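Local coordinates for protein chemotaxis transducer (Pseudomonas aeruginosa, PDB 6GCV) that probably senses nitrate by binding it directly to its PilJ-type ligand-binding domain, so steering chemotaxis of the bacterium, at residues Met77-Gln85 and Leu129-Ala137. Residues are numbered along the deposited sequence; the frame is centred on the assembly and turned at random. Where two conformers were deposited one is given.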
loop_
_atom_site.group_PDB
_atom_site.type_symbol
_atom_site.label_atom_id
_atom_site.label_comp_id
_atom_site.label_asym_id
_atom_site.label_seq_id
_atom_site.Cartn_x
_atom_site.Cartn_y
_atom_site.Cartn_z
ATOM N N MET A 77 -3.296 16.609 13.111
ATOM C CA MET A 77 -2.340 16.434 14.170
ATOM C C MET A 77 -1.303 17.524 14.020
ATOM O O MET A 77 -0.520 17.528 13.073
ATOM C CB MET A 77 -1.710 15.053 14.130
ATOM C CG MET A 77 -2.702 13.919 14.269
ATOM S SD MET A 77 -1.924 12.258 14.370
ATOM C CE MET A 77 -1.327 12.290 16.067
ATOM N N GLY A 78 -1.347 18.478 14.944
ATOM C CA GLY A 78 -0.554 19.699 14.844
ATOM C C GLY A 78 0.850 19.624 15.438
ATOM O O GLY A 78 1.591 20.585 15.359
ATOM N N ALA A 79 1.221 18.491 16.027
ATOM C CA ALA A 79 2.535 18.325 16.607
ATOM C C ALA A 79 3.590 18.726 15.604
ATOM O O ALA A 79 3.528 18.286 14.470
ATOM C CB ALA A 79 2.753 16.880 17.036
ATOM N N PRO A 80 4.599 19.512 16.028
ATOM C CA PRO A 80 5.542 20.008 15.022
ATOM C C PRO A 80 6.278 18.930 14.233
ATOM O O PRO A 80 6.506 19.099 13.055
ATOM C CB PRO A 80 6.531 20.851 15.842
ATOM C CG PRO A 80 5.789 21.207 17.068
ATOM C CD PRO A 80 4.871 20.067 17.364
ATOM N N GLU A 81 6.659 17.830 14.884
ATOM C CA GLU A 81 7.375 16.764 14.184
ATOM C C GLU A 81 6.493 16.075 13.151
ATOM O O GLU A 81 7.004 15.608 12.113
ATOM C CB GLU A 81 8.001 15.742 15.153
ATOM C CG GLU A 81 7.085 14.712 15.800
ATOM C CD GLU A 81 6.239 15.220 16.966
ATOM O OE1 GLU A 81 6.349 16.417 17.338
ATOM O OE2 GLU A 81 5.450 14.394 17.517
ATOM N N ILE A 82 5.180 16.007 13.414
ATOM C CA ILE A 82 4.257 15.358 12.485
ATOM C C ILE A 82 4.020 16.304 11.310
ATOM O O ILE A 82 4.115 15.893 10.169
ATOM C CB ILE A 82 2.939 14.946 13.162
ATOM C CG1 ILE A 82 3.214 13.880 14.250
ATOM C CG2 ILE A 82 1.985 14.362 12.126
ATOM C CD1 ILE A 82 1.984 13.497 15.072
ATOM N N ALA A 83 3.768 17.572 11.585
ATOM C CA ALA A 83 3.630 18.577 10.524
ATOM C C ALA A 83 4.880 18.633 9.659
ATOM O O ALA A 83 4.772 18.698 8.450
ATOM C CB ALA A 83 3.320 19.951 11.127
ATOM N N ALA A 84 6.062 18.575 10.261
ATOM C CA ALA A 84 7.323 18.602 9.505
ATOM C C ALA A 84 7.443 17.379 8.601
ATOM O O ALA A 84 7.883 17.504 7.459
ATOM C CB ALA A 84 8.526 18.701 10.435
ATOM N N GLN A 85 7.055 16.205 9.097
ATOM C CA GLN A 85 7.085 15.004 8.268
ATOM C C GLN A 85 6.070 15.076 7.123
ATOM O O GLN A 85 6.381 14.624 6.011
ATOM C CB GLN A 85 6.911 13.749 9.097
ATOM C CG GLN A 85 7.076 12.433 8.318
ATOM C CD GLN A 85 8.476 12.222 7.745
ATOM O OE1 GLN A 85 9.434 12.894 8.130
ATOM N NE2 GLN A 85 8.597 11.302 6.781
ATOM N N LEU A 129 5.864 8.718 8.571
ATOM C CA LEU A 129 4.729 9.550 8.989
ATOM C C LEU A 129 3.762 8.760 9.850
ATOM O O LEU A 129 3.362 9.227 10.932
ATOM C CB LEU A 129 4.023 10.180 7.785
ATOM C CG LEU A 129 2.763 11.002 8.090
ATOM C CD1 LEU A 129 3.076 12.188 8.967
ATOM C CD2 LEU A 129 2.054 11.436 6.816
ATOM N N VAL A 130 3.395 7.565 9.388
ATOM C CA VAL A 130 2.519 6.694 10.166
ATOM C C VAL A 130 3.117 6.422 11.547
ATOM O O VAL A 130 2.435 6.497 12.559
ATOM C CB VAL A 130 2.258 5.345 9.423
ATOM C CG1 VAL A 130 1.548 4.332 10.319
ATOM C CG2 VAL A 130 1.447 5.609 8.172
ATOM N N SER A 131 4.393 6.104 11.586
ATOM C CA SER A 131 5.071 5.812 12.860
ATOM C C SER A 131 5.001 6.997 13.808
ATOM O O SER A 131 4.723 6.825 15.008
ATOM C CB SER A 131 6.526 5.458 12.610
ATOM O OG SER A 131 6.627 4.212 11.937
ATOM N N LEU A 132 5.269 8.192 13.304
ATOM C CA LEU A 132 5.212 9.379 14.175
ATOM C C LEU A 132 3.797 9.622 14.690
ATOM O O LEU A 132 3.588 10.004 15.859
ATOM C CB LEU A 132 5.702 10.610 13.421
ATOM C CG LEU A 132 7.184 10.634 13.078
ATOM C CD1 LEU A 132 7.432 11.814 12.145
ATOM C CD2 LEU A 132 8.054 10.762 14.306
ATOM N N MET A 133 2.822 9.449 13.810
ATOM C CA MET A 133 1.407 9.623 14.200
ATOM C C MET A 133 1.007 8.633 15.273
ATOM O O MET A 133 0.392 9.016 16.269
ATOM C CB MET A 133 0.490 9.513 12.997
ATOM C CG MET A 133 0.622 10.691 12.042
ATOM S SD MET A 133 -0.288 10.437 10.496
ATOM C CE MET A 133 -1.971 10.432 11.080
ATOM N N SER A 134 1.414 7.378 15.097
ATOM C CA SER A 134 1.068 6.347 16.060
ATOM C C SER A 134 1.762 6.568 17.392
ATOM O O SER A 134 1.182 6.348 18.436
ATOM C CB SER A 134 1.416 4.971 15.507
ATOM O OG SER A 134 0.542 4.689 14.469
ATOM N N ALA A 135 3.007 7.023 17.351
ATOM C CA ALA A 135 3.738 7.281 18.587
ATOM C C ALA A 135 3.005 8.320 19.452
ATOM O O ALA A 135 2.918 8.193 20.595
ATOM C CB ALA A 135 5.153 7.747 18.295
ATOM N N ARG A 136 2.521 9.354 18.701
ATOM C CA ARG A 136 1.838 10.444 19.441
ATOM C C ARG A 136 0.468 9.982 19.915
ATOM O O ARG A 136 0.054 10.307 21.018
ATOM C CB ARG A 136 1.674 11.664 18.523
ATOM C CG ARG A 136 0.888 12.838 19.085
ATOM C CD ARG A 136 1.242 13.229 20.505
ATOM N NE ARG A 136 0.522 14.445 20.845
ATOM C CZ ARG A 136 -0.698 14.460 21.353
ATOM N NH1 ARG A 136 -1.295 13.317 21.648
ATOM N NH2 ARG A 136 -1.291 15.616 21.607
ATOM N N ALA A 137 -0.234 9.229 19.077
ATOM C CA ALA A 137 -1.601 8.819 19.375
ATOM C C ALA A 137 -1.698 7.724 20.437
ATOM O O ALA A 137 -2.631 7.698 21.197
ATOM C CB ALA A 137 -2.277 8.358 18.092
HETATM O O HOH W 1 5.365 11.236 17.636
#
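I82 enters the hole formed by L129, L132, M133 and R136 on the facing helix, a single knob-into-hole fit. With CG1 beside the backbone N (chi1 -64°) and CG2 anti to it, CD1 is carried to R136 CB at 3.9 Å, and CG2 to M133 CG, also at 3.9 Å, and the CD1 methyl of L129. One turn further along, L132 CD1 presses on Q85 CB (3.6 Å). CG of Q85 stands anti to the backbone N (chi1 -174°) and rests 3.8 Å from L129 CA; the amide NE2 continues to a hydrogen bond with E125. Before the helix start, M77 reaches across with a bend at chi3 (76°). Its sulfur lies 3.8 Å from M133 CE, and its terminal methyl CE comes to 3.7 Å from M133 O. M133 in turn packs on T20, I21 and A24 of helix 18-42, adding a third helix. At the more open border, a water donates to L132 O (2.8 Å) and, in one of the two conformers of E81, also to its OE2. The axes of 80-85 and 129-137 run nearly antiparallel, 9.7 Å apart at closest, where helices 80-103 and 112-137 lie side by side in a four-helix bundle, as expected of a PilJ-type sensor domain.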